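Local structure of adenosine deaminase 1 (Arthrobacter aurescens, 3RYS) at residues 60-63 and 64-68; 145-148 and 149-152; 171-174 and 175-179; 228-231 and 232-235. The protein probably catalyses the zinc-dependent hydrolytic deamination of adenine to hypoxanthine, a step in purine salvage and nitrogen catabolism. One frame throughout, in Å; residues are numbered along the deposited sequence.

Interaction 1 of 4, residues 60-63 and 64-68. With ADE (adenine), chain D.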
# COMPACT_ATOMS: atom_id res chain seq x y z
N GLN A 60 7.19 -1.75 -14.34
CA GLN A 60 6.30 -2.11 -15.43
C GLN A 60 6.10 -3.62 -15.56
O GLN A 60 4.97 -4.10 -15.66
CB GLN A 60 6.79 -1.52 -16.76
CG GLN A 60 5.78 -1.61 -17.89
CD GLN A 60 4.43 -1.01 -17.51
OE1 GLN A 60 4.32 0.17 -17.18
NE2 GLN A 60 3.39 -1.84 -17.58
N SER A 61 7.20 -4.37 -15.55
CA SER A 61 7.12 -5.82 -15.67
C SER A 61 6.20 -6.39 -14.60
O SER A 61 5.49 -7.36 -14.83
CB SER A 61 8.51 -6.45 -15.58
OG SER A 61 9.04 -6.35 -14.27
N PHE A 62 6.22 -5.76 -13.43
CA PHE A 62 5.37 -6.18 -12.32
C PHE A 62 3.91 -5.84 -12.60
O PHE A 62 3.04 -6.71 -12.51
CB PHE A 62 5.81 -5.53 -11.02
CG PHE A 62 4.70 -5.36 -10.02
CD1 PHE A 62 4.21 -6.46 -9.33
CD2 PHE A 62 4.15 -4.11 -9.78
CE1 PHE A 62 3.18 -6.31 -8.40
CE2 PHE A 62 3.13 -3.96 -8.86
CZ PHE A 62 2.64 -5.06 -8.17
N LEU A 63 3.65 -4.58 -12.91
CA LEU A 63 2.29 -4.13 -13.22
C LEU A 63 1.63 -5.06 -14.23
O LEU A 63 0.45 -5.42 -14.09
CB LEU A 63 2.30 -2.69 -13.74
CG LEU A 63 2.59 -1.57 -12.72
CD1 LEU A 63 2.62 -0.21 -13.41
CD2 LEU A 63 1.56 -1.57 -11.61
N ASP A 64 2.38 -5.47 -15.25
CA ASP A 64 1.83 -6.35 -16.28
C ASP A 64 1.21 -7.61 -15.68
O ASP A 64 0.09 -7.99 -16.03
CB ASP A 64 2.89 -6.70 -17.33
CG ASP A 64 3.24 -5.53 -18.21
OD1 ASP A 64 2.42 -4.59 -18.32
OD2 ASP A 64 4.35 -5.53 -18.80
N LEU A 65 1.94 -8.26 -14.79
CA LEU A 65 1.42 -9.45 -14.11
C LEU A 65 0.28 -9.05 -13.16
O LEU A 65 -0.80 -9.63 -13.19
CB LEU A 65 2.54 -10.17 -13.35
CG LEU A 65 2.18 -11.51 -12.71
CD1 LEU A 65 1.87 -12.53 -13.78
CD2 LEU A 65 3.30 -11.99 -11.81
N TYR A 66 0.56 -8.05 -12.34
CA TYR A 66 -0.39 -7.48 -11.39
C TYR A 66 -1.77 -7.23 -12.01
O TYR A 66 -2.80 -7.58 -11.42
CB TYR A 66 0.20 -6.18 -10.86
CG TYR A 66 -0.68 -5.32 -9.99
CD1 TYR A 66 -1.27 -4.17 -10.49
CD2 TYR A 66 -0.88 -5.62 -8.64
CE1 TYR A 66 -2.05 -3.35 -9.69
CE2 TYR A 66 -1.66 -4.82 -7.84
CZ TYR A 66 -2.25 -3.68 -8.37
OH TYR A 66 -3.03 -2.87 -7.58
N TYR A 67 -1.79 -6.64 -13.20
CA TYR A 67 -3.04 -6.39 -13.91
C TYR A 67 -3.61 -7.66 -14.54
O TYR A 67 -4.82 -7.88 -14.53
CB TYR A 67 -2.85 -5.31 -14.98
CG TYR A 67 -2.58 -3.95 -14.40
CD1 TYR A 67 -3.39 -3.45 -13.39
CD2 TYR A 67 -1.52 -3.18 -14.84
CE1 TYR A 67 -3.16 -2.21 -12.85
CE2 TYR A 67 -1.27 -1.93 -14.29
CZ TYR A 67 -2.10 -1.45 -13.30
OH TYR A 67 -1.87 -0.21 -12.74
N ALA A 68 -2.73 -8.50 -15.09
CA ALA A 68 -3.15 -9.74 -15.72
C ALA A 68 -3.93 -10.60 -14.74
O ALA A 68 -4.97 -11.17 -15.08
CB ALA A 68 -1.95 -10.50 -16.25
N9 ADE D . 0.47 -0.47 -8.37
C8 ADE D . 0.47 -1.41 -7.38
N7 ADE D . 1.52 -1.38 -6.59
C5 ADE D . 2.27 -0.33 -7.11
C6 ADE D . 3.52 0.22 -6.73
N6 ADE D . 4.23 -0.23 -5.69
N1 ADE D . 3.99 1.26 -7.45
C2 ADE D . 3.26 1.71 -8.48
N3 ADE D . 2.08 1.28 -8.94
C4 ADE D . 1.64 0.24 -8.20
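Phe62 and Tyr66 meet one turn apart on helix 59-69, which forms part of the adenine pocket in this TIM-barrel deaminase. The backbone follows the i to i+4 pattern of an alpha helix: Tyr66 N donates to Phe62 O at 2.8 Å and Tyr67 N to Leu63 O at 2.7 Å.

The two aromatic rings meet obliquely, with centroids 5.2 Å apart and planes inclined at 36°, and Phe62 CZ approaches Tyr66 CD2. A CH-pi contact adds to it, with Tyr66 CB over one face of the Phe62 ring, 4.0 Å from the centroid.

Apolar packing continues from Leu63, whose side chain runs alongside that of Tyr67 and points the same way, with Leu63 CB 3.7 Å from Tyr67 CE2. The phenol ends are fixed elsewhere, Tyr66 OH by Asp103 and Tyr67 OH by Ser172.

Three side chains touch the ligand. Adenine C8 lies over a face of the Tyr66 ring and also at the edge of the Phe62 ring, while Leu63 CD2 comes within 3.6 Å of adenine N9.

A polar pair, Gln60 and Asp64, lies farther from the ligand, with Asp64 exposed. The Gln60 chain bends at chi2 (53°), and its NE2 donates to Asp64 OD1 at 3.0 Å. OD1 lies in the plane of the Gln60 amide, whereas NE2 stands above the Asp64 carboxylate plane, 48° out of it.

Interaction 2 of 4, residues 145-148 and 149-152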
# COMPACT_ATOMS: atom_id res chain seq x y z
N ASP A 145 -1.30 6.23 -15.58
CA ASP A 145 -1.06 6.07 -17.02
C ASP A 145 -2.36 5.98 -17.82
O ASP A 145 -2.38 5.50 -18.95
CB ASP A 145 -0.14 4.88 -17.33
CG ASP A 145 -0.56 3.61 -16.61
OD1 ASP A 145 -1.67 3.57 -16.03
OD2 ASP A 145 0.22 2.64 -16.63
N MET A 146 -3.45 6.42 -17.21
CA MET A 146 -4.69 6.66 -17.93
C MET A 146 -5.01 8.14 -17.78
O MET A 146 -4.40 8.83 -16.97
CB MET A 146 -5.83 5.81 -17.38
CG MET A 146 -5.68 4.32 -17.64
SD MET A 146 -7.22 3.46 -17.30
CE MET A 146 -6.67 1.76 -17.37
N SER A 147 -5.98 8.62 -18.56
CA SER A 147 -6.25 10.05 -18.59
C SER A 147 -6.73 10.55 -17.23
O SER A 147 -7.24 9.78 -16.41
CB SER A 147 -7.27 10.39 -19.67
OG SER A 147 -8.57 9.94 -19.32
N GLU A 148 -6.55 11.85 -16.99
CA GLU A 148 -7.11 12.48 -15.81
C GLU A 148 -8.62 12.56 -15.94
O GLU A 148 -9.34 12.42 -14.95
CB GLU A 148 -6.54 13.90 -15.63
CG GLU A 148 -7.31 14.70 -14.59
CD GLU A 148 -6.69 16.04 -14.28
OE1 GLU A 148 -6.32 16.76 -15.23
OE2 GLU A 148 -6.58 16.39 -13.09
N ASP A 149 -9.10 12.77 -17.15
CA ASP A 149 -10.53 12.96 -17.37
C ASP A 149 -11.33 11.72 -17.00
O ASP A 149 -12.42 11.82 -16.42
CB ASP A 149 -10.81 13.39 -18.81
CG ASP A 149 -10.40 14.83 -19.09
OD1 ASP A 149 -10.44 15.65 -18.14
OD2 ASP A 149 -10.05 15.14 -20.24
N SER A 150 -10.79 10.55 -17.32
CA SER A 150 -11.44 9.30 -16.95
C SER A 150 -11.36 9.06 -15.45
O SER A 150 -12.28 8.48 -14.86
CB SER A 150 -10.84 8.12 -17.71
OG SER A 150 -9.44 8.05 -17.50
N ALA A 151 -10.28 9.51 -14.83
CA ALA A 151 -10.14 9.42 -13.38
C ALA A 151 -11.18 10.31 -12.71
O ALA A 151 -11.76 9.94 -11.68
CB ALA A 151 -8.74 9.82 -12.95
N LEU A 152 -11.41 11.48 -13.29
CA LEU A 152 -12.40 12.42 -12.76
C LEU A 152 -13.81 11.87 -12.90
O LEU A 152 -14.65 12.07 -12.02
CB LEU A 152 -12.28 13.79 -13.44
CG LEU A 152 -11.18 14.69 -12.90
CD1 LEU A 152 -10.79 15.78 -13.90
CD2 LEU A 152 -11.59 15.29 -11.56
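The N-terminus of helix 148-160, where the chain turns into a helix after strand 135-143 of the barrel, is built round Ser147 at the N-cap and Ser150 three residues on. Their hydroxyls, Ser147 OG and Ser150 OG, share a hydrogen bond of 2.8 Å in which either could be the donor. Both oxygens stand between their own backbone N and carbonyl carbon (chi1 71° for Ser147 and 56° for Ser150), and this common setting brings them together across the first turn.

The backbone bonds show the helix becoming regular. Ala151 N reaches Ser147 O only weakly, at 3.4 Å, whereas Leu152 N holds Glu148 O at 2.8 Å.

On the flank facing helix 183-191, Glu148 and Leu152 run side by side in the same direction. Ala151 and Leu152 also pack on that helix, through Leu185 and through Arg184 and Arg188 respectively. The contact thus joins two neighbouring helices of the barrel's outer layer, away from the zinc and adenine sites.

Glu148 is extended beyond CG, and its carboxylate is gripped twice from helix 183-191, by a salt bridge from Arg184 NE to OE1 and a hydrogen bond from Leu185 N to OE2. Nearer the backbone, the aliphatic Glu148 CG lies 3.7 Å from Leu152 CD1.

Interaction 3 of 4, residues 171-174 and 175-179; sequences DSAE and VGNPP. With ADE (adenine), chain D.
Asn177 folds back on Ala173 and Glu174 at a type II beta turn that runs from Glu174 to Asn177. Asn177 N to Glu174 O closes the turn, and Asn177 ND2 to Ala173 O ties the residue just before it, both bonds 2.8 Å long. The asparagine has CG beside its backbone N and opposite its carbonyl carbon (chi1 -66°), which carries the amide back over the turn, and ND2 meets Ala173 O tilted 34° from the carbonyl plane. Replacing Asn177 by an alanine removes this amide, and Ala173 O would probably be left without its mate, with the loop freer to shift. Gly176 takes a positive phi, where a CB would press on the preceding carbonyl oxygen, so the turn calls for glycine here.

Glu174 extends away from the turn through nearly straight chi1 and chi2. Its carboxylate accepts from backbone amides of the loop after strand 195-200: Gly201 N bonds to OE2, Glu203 N and Gly204 N to OE1, with a weak bond from Glu202 N to OE1. It thereby probably helps to position Glu202, the predicted proton donor.

Ser172 N donates to adenine N3 at 2.9 Å. Asp171 CG sits between its backbone N and carbonyl carbon (chi1 60°), with OD2 3.6 Å from adenine N9.

The loop leaves strand 167-171, with Asp171 packed on Ala141 and Leu143 of strand 135-143. Ala173 touches Gln60 and Leu63 of helix 59-69, and Pro178 packs on Tyr208 and Glu211 of helix 206-214.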
# COMPACT_ATOMS: atom_id res chain seq x y z
N ASP A 171 -1.35 5.63 -8.33
CA ASP A 171 -0.32 4.63 -8.58
C ASP A 171 -0.19 4.26 -10.06
O ASP A 171 -0.55 5.05 -10.93
CB ASP A 171 -0.54 3.38 -7.71
CG ASP A 171 -1.88 2.70 -7.97
OD1 ASP A 171 -2.60 3.14 -8.89
OD2 ASP A 171 -2.20 1.73 -7.26
N SER A 172 0.33 3.06 -10.32
CA SER A 172 0.66 2.60 -11.67
C SER A 172 1.96 3.26 -12.18
O SER A 172 2.68 3.90 -11.41
CB SER A 172 -0.49 2.83 -12.64
OG SER A 172 -0.33 2.04 -13.80
N ALA A 173 2.25 3.08 -13.47
CA ALA A 173 3.54 3.51 -14.05
C ALA A 173 3.89 4.98 -13.79
O ALA A 173 3.26 5.88 -14.33
CB ALA A 173 3.56 3.21 -15.55
N GLU A 174 4.91 5.20 -12.96
CA GLU A 174 5.23 6.56 -12.51
C GLU A 174 5.97 7.41 -13.55
O GLU A 174 5.53 8.52 -13.87
CB GLU A 174 6.03 6.52 -11.21
CG GLU A 174 6.34 7.92 -10.68
CD GLU A 174 7.05 7.90 -9.34
OE1 GLU A 174 7.52 6.82 -8.91
OE2 GLU A 174 7.15 8.98 -8.71
N VAL A 175 7.09 6.91 -14.05
CA VAL A 175 7.93 7.68 -14.95
C VAL A 175 7.16 8.18 -16.18
O VAL A 175 6.50 7.40 -16.87
CB VAL A 175 9.17 6.88 -15.39
CG1 VAL A 175 9.89 7.59 -16.53
CG2 VAL A 175 10.12 6.68 -14.21
N GLY A 176 7.25 9.48 -16.43
CA GLY A 176 6.55 10.09 -17.55
C GLY A 176 5.10 10.41 -17.24
O GLY A 176 4.37 10.90 -18.11
N ASN A 177 4.68 10.14 -16.01
CA ASN A 177 3.32 10.43 -15.58
C ASN A 177 3.29 11.24 -14.28
O ASN A 177 2.90 10.73 -13.23
CB ASN A 177 2.54 9.12 -15.41
CG ASN A 177 2.32 8.39 -16.72
OD1 ASN A 177 1.74 8.94 -17.67
ND2 ASN A 177 2.77 7.15 -16.79
N PRO A 178 3.69 12.51 -14.36
CA PRO A 178 3.90 13.38 -13.20
C PRO A 178 2.61 13.58 -12.41
O PRO A 178 1.52 13.52 -12.99
CB PRO A 178 4.33 14.72 -13.81
CG PRO A 178 4.66 14.43 -15.23
CD PRO A 178 3.82 13.26 -15.62
N PRO A 179 2.74 13.84 -11.10
CA PRO A 179 1.60 14.11 -10.22
C PRO A 179 0.74 15.24 -10.78
O PRO A 179 -0.49 15.15 -10.71
CB PRO A 179 2.28 14.55 -8.92
CG PRO A 179 3.60 13.86 -8.94
CD PRO A 179 4.03 13.86 -10.38
N9 ADE D . 0.47 -0.47 -8.37
C8 ADE D . 0.47 -1.41 -7.38
N7 ADE D . 1.52 -1.38 -6.59
C5 ADE D . 2.27 -0.33 -7.11
C6 ADE D . 3.52 0.22 -6.73
N6 ADE D . 4.23 -0.23 -5.69
N1 ADE D . 3.99 1.26 -7.45
C2 ADE D . 3.26 1.71 -8.48
N3 ADE D . 2.08 1.28 -8.94
C4 ADE D . 1.64 0.24 -8.20

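Interaction 4 of 4, residues 228-231 and 232-235; sequences MEDT and DVVQ
Asp230 reaches over the first turn of helix 231-240 and meets Asp232 and Val233, while Met228 packs on Val234. The close part of the contact is the cap itself. With CG anti to N (chi1 -172°), the Asp230 carboxylate turns toward the helix start, where OD1 accepts from Asp232 N at 2.9 Å and, weakly, from Val233 N at 3.4 Å. Val234 N adds an almost straight backbone bond of 3.1 Å to Asp230 O, its N-H...O angle being 174°. The Asp230 side chain crosses that of Val233 at about a right angle, so that Val233 CG2 lies against Asp230 CG.

An apolar patch adjoins the cap. Bends at chi2 and chi3 fold the Met228 chain round, and its CE meets Val234 CG2 at 3.4 Å; Ile271 touches both residues, and Leu273 touches Met228.

The solvent side, at Thr231, Asp232 and Gln235, is looser. Gln235 N bonds only weakly to Thr231 O, and the two side chains run alongside each other with Thr231 CG2 3.7 Å from Gln235 OE1. Asp232 OD1 stands 3.3 Å from Asp230 OD1, a like-charge approach that the helix dipole may partly offset.

If an alanine took the place of Asp230, Asp232 N and Val233 N would probably lose their side-chain acceptor and the first turn would be less firmly held. The arrangement is a classic aspartate N-cap, here opening a surface helix of the barrel.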
# COMPACT_ATOMS: atom_id res chain seq x y z
N MET A 228 16.04 10.94 -1.51
CA MET A 228 17.41 10.98 -1.02
C MET A 228 18.36 11.64 -2.02
O MET A 228 19.49 11.97 -1.69
CB MET A 228 17.90 9.57 -0.68
CG MET A 228 17.18 8.91 0.49
SD MET A 228 17.64 9.59 2.10
CE MET A 228 16.53 10.98 2.23
N GLU A 229 17.89 11.85 -3.25
CA GLU A 229 18.74 12.43 -4.29
C GLU A 229 18.78 13.95 -4.22
O GLU A 229 19.57 14.59 -4.90
CB GLU A 229 18.27 11.96 -5.67
CG GLU A 229 18.46 10.47 -5.87
CD GLU A 229 17.72 9.93 -7.07
OE1 GLU A 229 17.23 10.73 -7.90
OE2 GLU A 229 17.62 8.69 -7.17
N ASP A 230 17.90 14.53 -3.47
CA ASP A 230 17.88 15.93 -3.34
C ASP A 230 17.88 16.34 -1.89
O ASP A 230 16.96 16.07 -1.17
CB ASP A 230 16.67 16.48 -4.07
CG ASP A 230 16.67 17.95 -4.15
OD1 ASP A 230 17.02 18.60 -3.20
OD2 ASP A 230 16.33 18.47 -5.17
N THR A 231 18.96 16.97 -1.48
CA THR A 231 19.16 17.46 -0.14
C THR A 231 18.04 18.27 0.40
O THR A 231 17.63 18.08 1.48
CB THR A 231 20.43 18.29 -0.08
OG1 THR A 231 21.52 17.42 0.10
CG2 THR A 231 20.40 19.28 1.02
N ASP A 232 17.50 19.18 -0.38
CA ASP A 232 16.55 20.06 0.21
C ASP A 232 15.09 19.72 0.07
O ASP A 232 14.26 20.36 0.62
CB ASP A 232 16.91 21.56 0.03
CG ASP A 232 17.31 21.93 -1.35
OD1 ASP A 232 16.54 21.77 -2.26
OD2 ASP A 232 18.36 22.48 -1.54
N VAL A 233 14.83 18.66 -0.65
CA VAL A 233 13.58 17.91 -0.64
C VAL A 233 13.56 17.07 0.64
O VAL A 233 12.58 17.08 1.39
CB VAL A 233 13.44 16.98 -1.85
CG1 VAL A 233 12.18 16.14 -1.72
CG2 VAL A 233 13.42 17.78 -3.14
N VAL A 234 14.65 16.35 0.87
CA VAL A 234 14.85 15.63 2.12
C VAL A 234 14.64 16.57 3.29
O VAL A 234 14.10 16.19 4.33
CB VAL A 234 16.28 15.06 2.22
CG1 VAL A 234 16.49 14.36 3.55
CG2 VAL A 234 16.57 14.12 1.06
N GLN A 235 15.06 17.82 3.11
CA GLN A 235 15.03 18.83 4.16
C GLN A 235 13.59 19.17 4.53
O GLN A 235 13.25 19.20 5.71
CB GLN A 235 15.76 20.08 3.69
CG GLN A 235 16.77 20.63 4.67
CD GLN A 235 17.91 21.36 3.98
OE1 GLN A 235 19.06 20.92 4.02
NE2 GLN A 235 17.59 22.48 3.32

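Along the chain the four contacts come in series, all within the same TIM-barrel fold. Interactions 1 and 3 converge on the adenine, their centres about 15 Å apart, and join directly through a probable hydrogen bond between Tyr67 OH and Ser172 OG, 2.9 Å apart. Interaction 2, centred about 12 Å from interaction 3, reaches the same serine through a weak hydrogen bond between Asp145 OD2 and Ser172 OG. Residues 145-148 and 171-179 follow the adjacent parallel strands 135-143 and 167-171, so Ser172, in the loop after strand 167-171, connects helix 59-69 with the loop after strand 135-143 beside the ligand. Interaction 4 stands apart after strand 220-221, its nearest atoms about 10 Å from interaction 3, and belongs to the outer helical layer.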